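Local coordinates for sulfate adenylyltransferase, adenylylsulfate kinase (Thiobacillus denitrificans, PDB 3CR8), which phosphorylates adenosine 5'-phosphosulfate with ATP to form 3'-phosphoadenylyl sulfate, and carries an ATP sulfurylase-like domain that lacks sulfurylase activity, at residues V14-P19 with G131-A136; Q173-A178 with R215-I220; R387-R392 with Q531-K536; T402-D407 with A445-I450. All blocks are in the same frame, centred on the assembly; numbering follows the deposited sequence.

Contact 1: residues V14-P19 with G131-A136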
loop_
_atom_site.group_PDB
_atom_site.type_symbol
_atom_site.label_atom_id
_atom_site.label_comp_id
_atom_site.label_asym_id
_atom_site.label_seq_id
_atom_site.Cartn_x
_atom_site.Cartn_y
_atom_site.Cartn_z
ATOM N N VAL A 14 -9.326 16.813 -51.519
ATOM C CA VAL A 14 -8.878 15.857 -52.526
ATOM C C VAL A 14 -9.085 14.402 -52.094
ATOM O O VAL A 14 -9.009 14.071 -50.913
ATOM C CB VAL A 14 -7.405 16.054 -52.879
ATOM C CG1 VAL A 14 -6.966 14.974 -53.842
ATOM C CG2 VAL A 14 -7.157 17.468 -53.447
ATOM N N ASN A 15 -9.379 13.546 -53.063
ATOM C CA ASN A 15 -9.376 12.094 -52.863
ATOM C C ASN A 15 -8.990 11.376 -54.153
ATOM O O ASN A 15 -9.770 11.257 -55.085
ATOM C CB ASN A 15 -10.714 11.580 -52.346
ATOM C CG ASN A 15 -10.690 10.095 -52.048
ATOM O OD1 ASN A 15 -9.843 9.374 -52.552
ATOM N ND2 ASN A 15 -11.612 9.637 -51.214
ATOM N N LEU A 16 -7.752 10.917 -54.182
ATOM C CA LEU A 16 -7.151 10.315 -55.347
ATOM C C LEU A 16 -7.530 8.834 -55.469
ATOM O O LEU A 16 -6.901 8.080 -56.233
ATOM C CB LEU A 16 -5.615 10.475 -55.257
ATOM C CG LEU A 16 -5.035 11.607 -56.089
ATOM C CD1 LEU A 16 -5.944 12.804 -56.039
ATOM C CD2 LEU A 16 -3.642 11.941 -55.633
ATOM N N ILE A 17 -8.536 8.405 -54.716
ATOM C CA ILE A 17 -8.932 7.005 -54.763
ATOM C C ILE A 17 -10.404 6.804 -55.067
ATOM O O ILE A 17 -11.253 6.892 -54.179
ATOM C CB ILE A 17 -8.580 6.271 -53.487
ATOM C CG1 ILE A 17 -7.071 6.165 -53.342
ATOM C CG2 ILE A 17 -9.136 4.887 -53.512
ATOM C CD1 ILE A 17 -6.623 5.507 -52.045
ATOM N N ASP A 18 -10.681 6.538 -56.341
ATOM C CA ASP A 18 -12.023 6.314 -56.852
ATOM C C ASP A 18 -12.213 4.824 -56.986
ATOM O O ASP A 18 -11.655 4.220 -57.887
ATOM C CB ASP A 18 -12.174 6.974 -58.231
ATOM C CG ASP A 18 -13.621 7.019 -58.715
ATOM O OD1 ASP A 18 -14.477 6.297 -58.137
ATOM O OD2 ASP A 18 -13.894 7.783 -59.675
ATOM N N PRO A 19 -13.007 4.217 -56.089
ATOM C CA PRO A 19 -13.214 2.759 -56.136
ATOM C C PRO A 19 -13.885 2.267 -57.439
ATOM O O PRO A 19 -13.478 1.251 -57.966
ATOM C CB PRO A 19 -14.098 2.485 -54.906
ATOM C CG PRO A 19 -14.037 3.746 -54.070
ATOM C CD PRO A 19 -13.812 4.860 -55.037
ATOM N N GLY A 131 3.724 14.112 -61.806
ATOM C CA GLY A 131 2.550 13.781 -62.577
ATOM C C GLY A 131 1.325 13.576 -61.710
ATOM O O GLY A 131 1.436 13.409 -60.490
ATOM N N GLU A 132 0.158 13.588 -62.354
ATOM C CA GLU A 132 -1.096 13.264 -61.705
ATOM C C GLU A 132 -1.085 11.841 -61.181
ATOM O O GLU A 132 -0.406 10.967 -61.717
ATOM C CB GLU A 132 -2.236 13.445 -62.679
ATOM C CG GLU A 132 -2.389 14.868 -63.140
ATOM C CD GLU A 132 -2.672 15.796 -62.008
ATOM O OE1 GLU A 132 -3.518 15.464 -61.163
ATOM O OE2 GLU A 132 -2.044 16.867 -61.946
ATOM N N VAL A 133 -1.828 11.604 -60.115
ATOM C CA VAL A 133 -1.814 10.297 -59.481
ATOM C C VAL A 133 -3.221 9.727 -59.475
ATOM O O VAL A 133 -4.170 10.459 -59.236
ATOM C CB VAL A 133 -1.268 10.378 -58.035
ATOM C CG1 VAL A 133 -1.413 9.042 -57.332
ATOM C CG2 VAL A 133 0.173 10.813 -58.050
ATOM N N GLU A 134 -3.355 8.434 -59.778
ATOM C CA GLU A 134 -4.641 7.743 -59.648
ATOM C C GLU A 134 -4.433 6.573 -58.720
ATOM O O GLU A 134 -3.669 5.656 -59.036
ATOM C CB GLU A 134 -5.180 7.233 -60.995
ATOM C CG GLU A 134 -5.664 8.304 -61.962
ATOM C CD GLU A 134 -5.733 7.816 -63.413
ATOM O OE1 GLU A 134 -4.780 7.163 -63.888
ATOM O OE2 GLU A 134 -6.732 8.101 -64.100
ATOM N N GLY A 135 -5.124 6.605 -57.584
ATOM C CA GLY A 135 -4.954 5.591 -56.560
ATOM C C GLY A 135 -5.919 4.418 -56.543
ATOM O O GLY A 135 -7.125 4.563 -56.768
ATOM N N ALA A 136 -5.367 3.246 -56.257
ATOM C CA ALA A 136 -6.151 2.018 -56.113
ATOM C C ALA A 136 -6.316 1.642 -54.643
ATOM O O ALA A 136 -7.427 1.422 -54.172
ATOM C CB ALA A 136 -5.470 0.879 -56.859
#
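Leu16 lays its isobutyl end across Val133 at about a right angle, its CD2 methyl reaching the branch carbon CB of Val133 at 3.7 Å. The same methyl lies 4.0 Å from Val133 CG1, while Leu16 CG rests 3.5 Å from Val133 O. A branched aliphatic chain suits the spot because the surroundings are apolar too: Leu48 of helix 39-50 touches both residues, Met49 touches Leu16, and Val133 also packs on strand 111-117. Next to this apolar patch the backbones meet. Gly135 N donates to Leu16 O over 2.7 Å, lying nearly along the C=O axis but with a bent N-H...O angle of 144°. Having no side chain on the side that looks at the loop, Gly135 lets the main chains come within 4.6 Å, CA to CA, at Ile17. Ile17 covers the end of the strand, its CG1 being 3.8 Å from Gly135 O. The loop is shaped by an Asx turn, in which Asn15 OD1 accepts from Ile17 N at 2.7 Å. Glu134 points away from the loop and forms salt bridges with Arg101 and Lys21. The N-terminal loop is thus fastened to strand 126-135 of the PUA-like domain by one backbone hydrogen bond and apolar overlap, with the carboxylates of Glu134 and Asp18 led away from the contact.

Contact 2: residues Q173-A178 with R215-I220; sequences QPMHRA and RSFLAI
Gln173 sets off away from helix 210-220 at its CB and contributes through its backbone instead, its O lying near the plane of the Phe217 ring, at the edge, 4.0 Å from CE1. Pro174 follows, and its CB and CG edge touches the Ser216 hydroxyl, with CB 3.6 Å from Ser216 OG. That hydroxyl stands in the crowded position between backbone N and carbonyl carbon (chi1 82°), where it hydrogen-bonds to Leu213 O one turn back, so a polar atom can sit against proline carbons. Met175 buries the most surface here. Its CG is anti to the backbone N (chi1 -180°), and the chain crosses Ile220 at about a right angle, bringing CG 3.8 Å from Ile220 CD1. Met175 CB also approaches Phe217 CZ at 4.2 Å. An unbranched, flexible side chain suits this place beside an aromatic ring and the terminal CD1 methyl of isoleucine. His176 turns away as the N-cap of helix 177-189, with ND1 hydrogen-bonded to Ser350. In active ATP sulfurylases the His-X-X-His motif lies in this connection. Strand 166-169, this loop and helix 177-189 form a strand-loop-helix of the 3-2-1-4-5 parallel sheet characteristic of the HUP fold.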
loop_
_atom_site.group_PDB
_atom_site.type_symbol
_atom_site.label_atom_id
_atom_site.label_comp_id
_atom_site.label_asym_id
_atom_site.label_seq_id
_atom_site.Cartn_x
_atom_site.Cartn_y
_atom_site.Cartn_z
ATOM N N GLN A 173 7.365 13.169 -30.382
ATOM C CA GLN A 173 7.988 12.513 -29.240
ATOM C C GLN A 173 7.057 12.507 -28.042
ATOM O O GLN A 173 6.137 13.312 -27.977
ATOM C CB GLN A 173 9.264 13.236 -28.874
ATOM C CG GLN A 173 9.054 14.689 -28.513
ATOM C CD GLN A 173 10.176 15.223 -27.618
ATOM O OE1 GLN A 173 10.385 16.440 -27.523
ATOM N NE2 GLN A 173 10.900 14.308 -26.950
ATOM N N PRO A 174 7.300 11.613 -27.075
ATOM C CA PRO A 174 6.344 11.406 -25.989
ATOM C C PRO A 174 6.056 12.670 -25.242
ATOM O O PRO A 174 6.859 13.593 -25.229
ATOM C CB PRO A 174 7.038 10.416 -25.063
ATOM C CG PRO A 174 8.024 9.758 -25.904
ATOM C CD PRO A 174 8.489 10.777 -26.909
ATOM N N MET A 175 4.894 12.674 -24.605
ATOM C CA MET A 175 4.377 13.809 -23.878
ATOM C C MET A 175 4.482 13.549 -22.384
ATOM O O MET A 175 4.088 12.479 -21.914
ATOM C CB MET A 175 2.910 14.015 -24.279
ATOM C CG MET A 175 2.227 15.181 -23.607
ATOM S SD MET A 175 0.642 15.573 -24.340
ATOM C CE MET A 175 1.139 16.403 -25.850
ATOM N N HIS A 176 5.013 14.524 -21.650
ATOM C CA HIS A 176 5.012 14.491 -20.194
ATOM C C HIS A 176 4.153 15.609 -19.612
ATOM O O HIS A 176 3.420 16.248 -20.344
ATOM C CB HIS A 176 6.430 14.594 -19.680
ATOM C CG HIS A 176 7.341 13.534 -20.217
ATOM N ND1 HIS A 176 7.354 12.252 -19.719
ATOM C CD2 HIS A 176 8.285 13.577 -21.189
ATOM C CE1 HIS A 176 8.261 11.539 -20.370
ATOM N NE2 HIS A 176 8.834 12.316 -21.270
ATOM N N ARG A 177 4.250 15.862 -18.313
ATOM C CA ARG A 177 3.299 16.744 -17.647
ATOM C C ARG A 177 3.289 18.202 -18.129
ATOM O O ARG A 177 2.255 18.851 -18.121
ATOM C CB ARG A 177 3.477 16.656 -16.135
ATOM C CG ARG A 177 2.452 17.430 -15.343
ATOM C CD ARG A 177 2.397 16.970 -13.910
ATOM N NE ARG A 177 1.875 15.615 -13.815
ATOM C CZ ARG A 177 1.845 14.903 -12.694
ATOM N NH1 ARG A 177 2.325 15.422 -11.567
ATOM N NH2 ARG A 177 1.341 13.673 -12.707
ATOM N N ALA A 178 4.430 18.717 -18.559
ATOM C CA ALA A 178 4.496 20.085 -19.080
ATOM C C ALA A 178 3.710 20.294 -20.381
ATOM O O ALA A 178 2.883 21.211 -20.499
ATOM C CB ALA A 178 5.939 20.519 -19.277
ATOM N N ARG A 215 2.411 4.045 -28.329
ATOM C CA ARG A 215 2.080 3.415 -27.062
ATOM C C ARG A 215 2.192 4.384 -25.887
ATOM O O ARG A 215 1.424 4.305 -24.928
ATOM C CB ARG A 215 2.900 2.151 -26.833
ATOM C CG ARG A 215 2.107 1.083 -26.105
ATOM C CD ARG A 215 2.574 -0.262 -26.551
ATOM N NE ARG A 215 3.982 -0.165 -26.907
ATOM C CZ ARG A 215 4.539 -0.846 -27.903
ATOM N NH1 ARG A 215 3.782 -1.671 -28.642
ATOM N NH2 ARG A 215 5.840 -0.699 -28.167
ATOM N N SER A 216 3.129 5.315 -25.971
ATOM C CA SER A 216 3.282 6.299 -24.934
ATOM C C SER A 216 2.129 7.301 -24.920
ATOM O O SER A 216 1.851 7.899 -23.889
ATOM C CB SER A 216 4.627 7.007 -25.090
ATOM O OG SER A 216 4.560 8.039 -26.052
ATOM N N PHE A 217 1.470 7.505 -26.061
ATOM C CA PHE A 217 0.268 8.330 -26.092
ATOM C C PHE A 217 -0.920 7.596 -25.509
ATOM O O PHE A 217 -1.676 8.155 -24.734
ATOM C CB PHE A 217 -0.021 8.858 -27.492
ATOM C CG PHE A 217 0.629 10.159 -27.749
ATOM C CD1 PHE A 217 1.965 10.212 -28.133
ATOM C CD2 PHE A 217 -0.053 11.349 -27.510
ATOM C CE1 PHE A 217 2.600 11.426 -28.318
ATOM C CE2 PHE A 217 0.574 12.567 -27.708
ATOM C CZ PHE A 217 1.899 12.608 -28.099
ATOM N N LEU A 218 -1.067 6.328 -25.858
ATOM C CA LEU A 218 -2.148 5.527 -25.331
ATOM C C LEU A 218 -2.048 5.475 -23.847
ATOM O O LEU A 218 -3.053 5.388 -23.166
ATOM C CB LEU A 218 -2.068 4.125 -25.888
ATOM C CG LEU A 218 -2.499 4.025 -27.344
ATOM C CD1 LEU A 218 -2.087 2.661 -27.893
ATOM C CD2 LEU A 218 -3.983 4.307 -27.502
ATOM N N ALA A 219 -0.821 5.564 -23.352
ATOM C CA ALA A 219 -0.542 5.425 -21.928
ATOM C C ALA A 219 -1.104 6.565 -21.116
ATOM O O ALA A 219 -1.578 6.367 -20.007
ATOM C CB ALA A 219 0.959 5.296 -21.700
ATOM N N ILE A 220 -1.059 7.761 -21.684
ATOM C CA ILE A 220 -1.449 8.946 -20.947
ATOM C C ILE A 220 -2.753 9.545 -21.442
ATOM O O ILE A 220 -3.214 10.568 -20.933
ATOM C CB ILE A 220 -0.346 9.993 -21.029
ATOM C CG1 ILE A 220 -0.642 11.084 -22.066
ATOM C CG2 ILE A 220 0.947 9.311 -21.378
ATOM C CD1 ILE A 220 0.307 12.308 -21.919
#

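Contact 3: residues R387-R392 with Q531-K536; sequences RALAAR and QQILLK
Leu534, which buries the most surface, sends its two methyls to different partners on helix 380-394. CD1 lies over one face of the Arg392 guanidinium, 3.3 Å from Arg392 NH1 and offset toward the rim of the flat group. CD2 goes to Leu389, at 4.0 Å from Leu389 CD2, as the two leucines slide past each other in opposite directions. Leu389, next in buried area, has its CG anti to the backbone N (chi1 -162°), which swings the isobutyl group toward the other helix. There Leu389 CG meets Ile533 CD1 at 3.5 Å, the two chains crossing obliquely; Phe374 of the central sheet lies beneath both. Bends at chi2 (-64°) and chi3 fold the Arg392 chain so that the guanidinium itself lies against Leu534, a place that suits arginine because its planar group has a weakly hydrated face; Arg392 also packs on Ala227 of the third subunit. No hydrogen bond joins the segments: Arg392 NH1 is 4.1 Å from Gln531 OE1, too far for a bond, and Gln531 NE2 donates to Ala227 O of the third subunit. The short axes pass 10.7 Å apart with a crossing angle of -57°, a spacing wide enough for large aliphatic side chains. The helix following the P-loop and the C-terminal helix 526-540 thus lie side by side on one face of the parallel sheet, as in the layered alpha/beta fold of P-loop kinases.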
loop_
_atom_site.group_PDB
_atom_site.type_symbol
_atom_site.label_atom_id
_atom_site.label_comp_id
_atom_site.label_asym_id
_atom_site.label_seq_id
_atom_site.Cartn_x
_atom_site.Cartn_y
_atom_site.Cartn_z
ATOM N N ARG A 387 33.893 -18.642 -21.527
ATOM C CA ARG A 387 33.109 -19.640 -20.786
ATOM C C ARG A 387 32.994 -19.362 -19.299
ATOM O O ARG A 387 31.946 -19.532 -18.697
ATOM C CB ARG A 387 33.685 -21.039 -20.956
ATOM C CG ARG A 387 32.893 -21.913 -21.857
ATOM C CD ARG A 387 33.490 -23.278 -21.890
ATOM N NE ARG A 387 32.970 -24.147 -20.840
ATOM C CZ ARG A 387 31.913 -24.934 -21.002
ATOM N NH1 ARG A 387 31.260 -24.931 -22.167
ATOM N NH2 ARG A 387 31.520 -25.721 -20.003
ATOM N N ALA A 388 34.098 -18.979 -18.687
ATOM C CA ALA A 388 34.054 -18.632 -17.274
ATOM C C ALA A 388 33.110 -17.446 -17.046
ATOM O O ALA A 388 32.292 -17.471 -16.129
ATOM C CB ALA A 388 35.457 -18.331 -16.747
ATOM N N LEU A 389 33.223 -16.420 -17.891
ATOM C CA LEU A 389 32.438 -15.208 -17.743
ATOM C C LEU A 389 30.942 -15.554 -17.842
ATOM O O LEU A 389 30.124 -15.029 -17.091
ATOM C CB LEU A 389 32.881 -14.185 -18.793
ATOM C CG LEU A 389 32.527 -12.715 -18.627
ATOM C CD1 LEU A 389 31.661 -12.265 -19.783
ATOM C CD2 LEU A 389 31.892 -12.415 -17.242
ATOM N N ALA A 390 30.600 -16.460 -18.754
ATOM C CA ALA A 390 29.239 -16.959 -18.893
ATOM C C ALA A 390 28.739 -17.580 -17.585
ATOM O O ALA A 390 27.656 -17.271 -17.125
ATOM C CB ALA A 390 29.170 -17.989 -20.026
ATOM N N ALA A 391 29.520 -18.478 -17.000
ATOM C CA ALA A 391 29.126 -19.140 -15.762
ATOM C C ALA A 391 28.774 -18.095 -14.692
ATOM O O ALA A 391 27.723 -18.164 -14.070
ATOM C CB ALA A 391 30.238 -20.056 -15.267
ATOM N N ARG A 392 29.659 -17.125 -14.485
ATOM C CA ARG A 392 29.435 -16.083 -13.500
ATOM C C ARG A 392 28.137 -15.337 -13.764
ATOM O O ARG A 392 27.297 -15.213 -12.858
ATOM C CB ARG A 392 30.578 -15.081 -13.514
ATOM C CG ARG A 392 31.882 -15.617 -13.020
ATOM C CD ARG A 392 31.777 -15.991 -11.553
ATOM N NE ARG A 392 30.880 -15.102 -10.829
ATOM C CZ ARG A 392 31.278 -14.144 -9.997
ATOM N NH1 ARG A 392 32.576 -13.944 -9.769
ATOM N NH2 ARG A 392 30.367 -13.387 -9.386
ATOM N N GLN A 531 37.152 -11.659 -12.821
ATOM C CA GLN A 531 36.864 -10.588 -11.869
ATOM C C GLN A 531 37.085 -9.239 -12.510
ATOM O O GLN A 531 36.233 -8.360 -12.411
ATOM C CB GLN A 531 37.750 -10.720 -10.639
ATOM C CG GLN A 531 37.369 -9.805 -9.520
ATOM C CD GLN A 531 35.912 -9.910 -9.183
ATOM O OE1 GLN A 531 35.306 -10.973 -9.335
ATOM N NE2 GLN A 531 35.334 -8.811 -8.710
ATOM N N GLN A 532 38.227 -9.099 -13.176
ATOM C CA GLN A 532 38.603 -7.846 -13.803
ATOM C C GLN A 532 37.553 -7.389 -14.810
ATOM O O GLN A 532 37.345 -6.186 -14.993
ATOM C CB GLN A 532 39.985 -7.949 -14.439
ATOM C CG GLN A 532 40.546 -6.612 -14.952
ATOM C CD GLN A 532 40.695 -5.540 -13.860
ATOM O OE1 GLN A 532 41.225 -5.807 -12.780
ATOM N NE2 GLN A 532 40.236 -4.318 -14.152
ATOM N N ILE A 533 36.867 -8.339 -15.440
ATOM C CA ILE A 533 35.799 -7.937 -16.341
ATOM C C ILE A 533 34.454 -7.753 -15.606
ATOM O O ILE A 533 33.621 -6.933 -16.023
ATOM C CB ILE A 533 35.704 -8.784 -17.667
ATOM C CG1 ILE A 533 35.154 -10.183 -17.436
ATOM C CG2 ILE A 533 37.048 -8.936 -18.306
ATOM C CD1 ILE A 533 35.708 -11.182 -18.441
ATOM N N LEU A 534 34.236 -8.462 -14.501
ATOM C CA LEU A 534 33.017 -8.180 -13.742
ATOM C C LEU A 534 33.112 -6.761 -13.210
ATOM O O LEU A 534 32.116 -6.051 -13.108
ATOM C CB LEU A 534 32.767 -9.192 -12.620
ATOM C CG LEU A 534 32.386 -10.564 -13.190
ATOM C CD1 LEU A 534 32.519 -11.679 -12.169
ATOM C CD2 LEU A 534 30.987 -10.542 -13.794
ATOM N N LEU A 535 34.324 -6.348 -12.880
ATOM C CA LEU A 535 34.573 -4.962 -12.576
ATOM C C LEU A 535 34.179 -4.021 -13.737
ATOM O O LEU A 535 33.486 -3.015 -13.514
ATOM C CB LEU A 535 36.037 -4.770 -12.223
ATOM C CG LEU A 535 36.379 -4.877 -10.743
ATOM C CD1 LEU A 535 37.862 -5.153 -10.598
ATOM C CD2 LEU A 535 36.002 -3.594 -10.030
ATOM N N LYS A 536 34.612 -4.324 -14.959
ATOM C CA LYS A 536 34.325 -3.419 -16.045
ATOM C C LYS A 536 32.798 -3.239 -16.093
ATOM O O LYS A 536 32.299 -2.105 -16.101
ATOM C CB LYS A 536 34.864 -3.962 -17.371
ATOM C CG LYS A 536 35.431 -2.920 -18.286
ATOM C CD LYS A 536 35.632 -1.628 -17.502
ATOM C CE LYS A 536 36.165 -0.514 -18.376
ATOM N NZ LYS A 536 35.214 -0.125 -19.457
#

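Contact 4: residues T402-D407 with A445-I450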
loop_
_atom_site.group_PDB
_atom_site.type_symbol
_atom_site.label_atom_id
_atom_site.label_comp_id
_atom_site.label_asym_id
_atom_site.label_seq_id
_atom_site.Cartn_x
_atom_site.Cartn_y
_atom_site.Cartn_z
ATOM N N THR A 402 23.755 -16.432 -23.288
ATOM C CA THR A 402 24.053 -17.382 -24.359
ATOM C C THR A 402 25.526 -17.268 -24.738
ATOM O O THR A 402 26.043 -16.174 -25.005
ATOM C CB THR A 402 23.195 -17.129 -25.617
ATOM O OG1 THR A 402 21.819 -17.436 -25.339
ATOM C CG2 THR A 402 23.696 -17.969 -26.776
ATOM N N LEU A 403 26.201 -18.412 -24.753
ATOM C CA LEU A 403 27.587 -18.479 -25.188
ATOM C C LEU A 403 27.675 -18.778 -26.671
ATOM O O LEU A 403 27.528 -19.920 -27.061
ATOM C CB LEU A 403 28.299 -19.594 -24.446
ATOM C CG LEU A 403 29.745 -19.294 -23.995
ATOM C CD1 LEU A 403 30.432 -20.547 -23.483
ATOM C CD2 LEU A 403 30.597 -18.639 -25.083
ATOM N N LEU A 404 27.893 -17.755 -27.486
ATOM C CA LEU A 404 28.116 -17.951 -28.908
ATOM C C LEU A 404 29.598 -18.273 -29.198
ATOM O O LEU A 404 30.363 -17.392 -29.626
ATOM C CB LEU A 404 27.685 -16.700 -29.680
ATOM C CG LEU A 404 26.174 -16.463 -29.758
ATOM C CD1 LEU A 404 25.847 -15.184 -30.533
ATOM C CD2 LEU A 404 25.499 -17.634 -30.425
ATOM N N ASP A 405 30.015 -19.522 -28.982
ATOM C CA ASP A 405 31.415 -19.845 -29.254
ATOM C C ASP A 405 31.747 -21.106 -30.067
ATOM O O ASP A 405 32.082 -21.012 -31.254
ATOM C CB ASP A 405 32.226 -19.841 -27.969
ATOM C CG ASP A 405 33.651 -19.396 -28.198
ATOM O OD1 ASP A 405 33.940 -18.889 -29.306
ATOM O OD2 ASP A 405 34.470 -19.542 -27.269
ATOM N N GLY A 406 31.686 -22.273 -29.434
ATOM C CA GLY A 406 32.307 -23.455 -30.007
ATOM C C GLY A 406 31.461 -24.293 -30.938
ATOM O O GLY A 406 31.290 -23.971 -32.117
ATOM N N ASP A 407 30.972 -25.402 -30.396
ATOM C CA ASP A 407 30.028 -26.270 -31.091
ATOM C C ASP A 407 28.849 -25.455 -31.609
ATOM O O ASP A 407 28.500 -25.523 -32.792
ATOM C CB ASP A 407 29.502 -27.325 -30.125
ATOM C CG ASP A 407 30.536 -27.748 -29.109
ATOM O OD1 ASP A 407 30.177 -27.876 -27.917
ATOM O OD2 ASP A 407 31.707 -27.948 -29.507
ATOM N N ALA A 445 24.703 -11.690 -24.577
ATOM C CA ALA A 445 25.389 -12.587 -25.530
ATOM C C ALA A 445 26.887 -12.477 -25.384
ATOM O O ALA A 445 27.434 -11.377 -25.379
ATOM C CB ALA A 445 25.005 -12.273 -26.972
ATOM N N ILE A 446 27.563 -13.615 -25.297
ATOM C CA ILE A 446 29.014 -13.619 -25.097
ATOM C C ILE A 446 29.734 -14.268 -26.259
ATOM O O ILE A 446 29.610 -15.461 -26.463
ATOM C CB ILE A 446 29.386 -14.404 -23.841
ATOM C CG1 ILE A 446 28.920 -13.669 -22.590
ATOM C CG2 ILE A 446 30.851 -14.639 -23.789
ATOM C CD1 ILE A 446 28.831 -14.607 -21.430
ATOM N N CYS A 447 30.502 -13.476 -26.998
ATOM C CA CYS A 447 31.119 -13.921 -28.234
ATOM C C CYS A 447 32.620 -13.803 -28.273
ATOM O O CYS A 447 33.177 -12.794 -27.856
ATOM C CB CYS A 447 30.778 -12.955 -29.360
ATOM S SG CYS A 447 29.083 -12.679 -29.516
ATOM N N ALA A 448 33.271 -14.825 -28.827
ATOM C CA ALA A 448 34.719 -14.801 -29.039
ATOM C C ALA A 448 35.206 -15.427 -30.350
ATOM O O ALA A 448 36.007 -16.354 -30.337
ATOM C CB ALA A 448 35.293 -15.540 -27.830
ATOM N N PRO A 449 34.733 -14.899 -31.488
ATOM C CA PRO A 449 35.159 -15.320 -32.818
ATOM C C PRO A 449 36.549 -14.804 -33.173
ATOM O O PRO A 449 37.129 -13.967 -32.470
ATOM C CB PRO A 449 34.155 -14.594 -33.702
ATOM C CG PRO A 449 34.073 -13.260 -33.033
ATOM C CD PRO A 449 33.851 -13.722 -31.592
ATOM N N ILE A 450 37.066 -15.298 -34.288
ATOM C CA ILE A 450 38.307 -14.795 -34.857
ATOM C C ILE A 450 38.030 -13.581 -35.752
ATOM O O ILE A 450 37.365 -13.703 -36.789
ATOM C CB ILE A 450 39.038 -15.901 -35.647
ATOM C CG1 ILE A 450 38.039 -16.925 -36.186
ATOM C CG2 ILE A 450 40.002 -16.640 -34.745
ATOM C CD1 ILE A 450 36.997 -16.356 -37.139
#
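Strands 401-404 and 444-447 are parallel neighbours at one margin of the P-loop kinase sheet, whose strand order is 2-3-1-4-5; the helical connection between them makes a beta-alpha-beta unit. One good backbone hydrogen bond sets the register: Ile446 N donates to Thr402 O at 3.0 Å with an N-H...O angle of 165°, the donor sitting nearly along the C=O axis. A weak bond from Leu404 N to Ile446 O, its N-H...O angle bent to 132°, adds to it. Apolar contacts lie on both faces of the sheet. Leu403 CD2 approaches Ile446 CG2 at 4.2 Å on the face covered by helix 380-394; Ile446 packs on Ala386 and Ala390, whose small side chains let the helix come close, and Leu403 on Arg387. On the other face, under helix 421-440, Leu404 CD1 comes 4.2 Å from Cys447 SG, beside the small Ala445. Polar ends look outside the pair: Thr402 OG1 hydrogen-bonds to Glu437 and Lys440 of the second subunit. Beyond the strand, Asp405 turns its carboxylate toward Ala448. Its OD1 faces Ala448 O at 3.4 Å, two acceptors that do not bond, while Asp405 OD2 is hydrogen-bonded to OG of Ser383 in the predicted ATP-binding loop.

The four contacts follow the chain from the PUA-like domain (contact 1) through the sulfurylase-like domain (contact 2) to the kinase domain (contacts 3 and 4). Contacts 1 and 2 have centres about 35 Å apart and do not touch, and contact 1 lies about 61 Å, centre to centre, from contact 3, on the opposite side of the chain's centre. Contacts 3 and 4 share one core: Arg387 CG lies 3.3 Å from Leu403 CD1, and Ala390 CA 3.5 Å from Ile446 CD1, so helix 380-394 joins them. Of the four, contact 4 reaches the predicted ATP site, through Asp405 and Ser383; contact 3 stands back, the Ile533 side chain about 10 Å from that of Lys382.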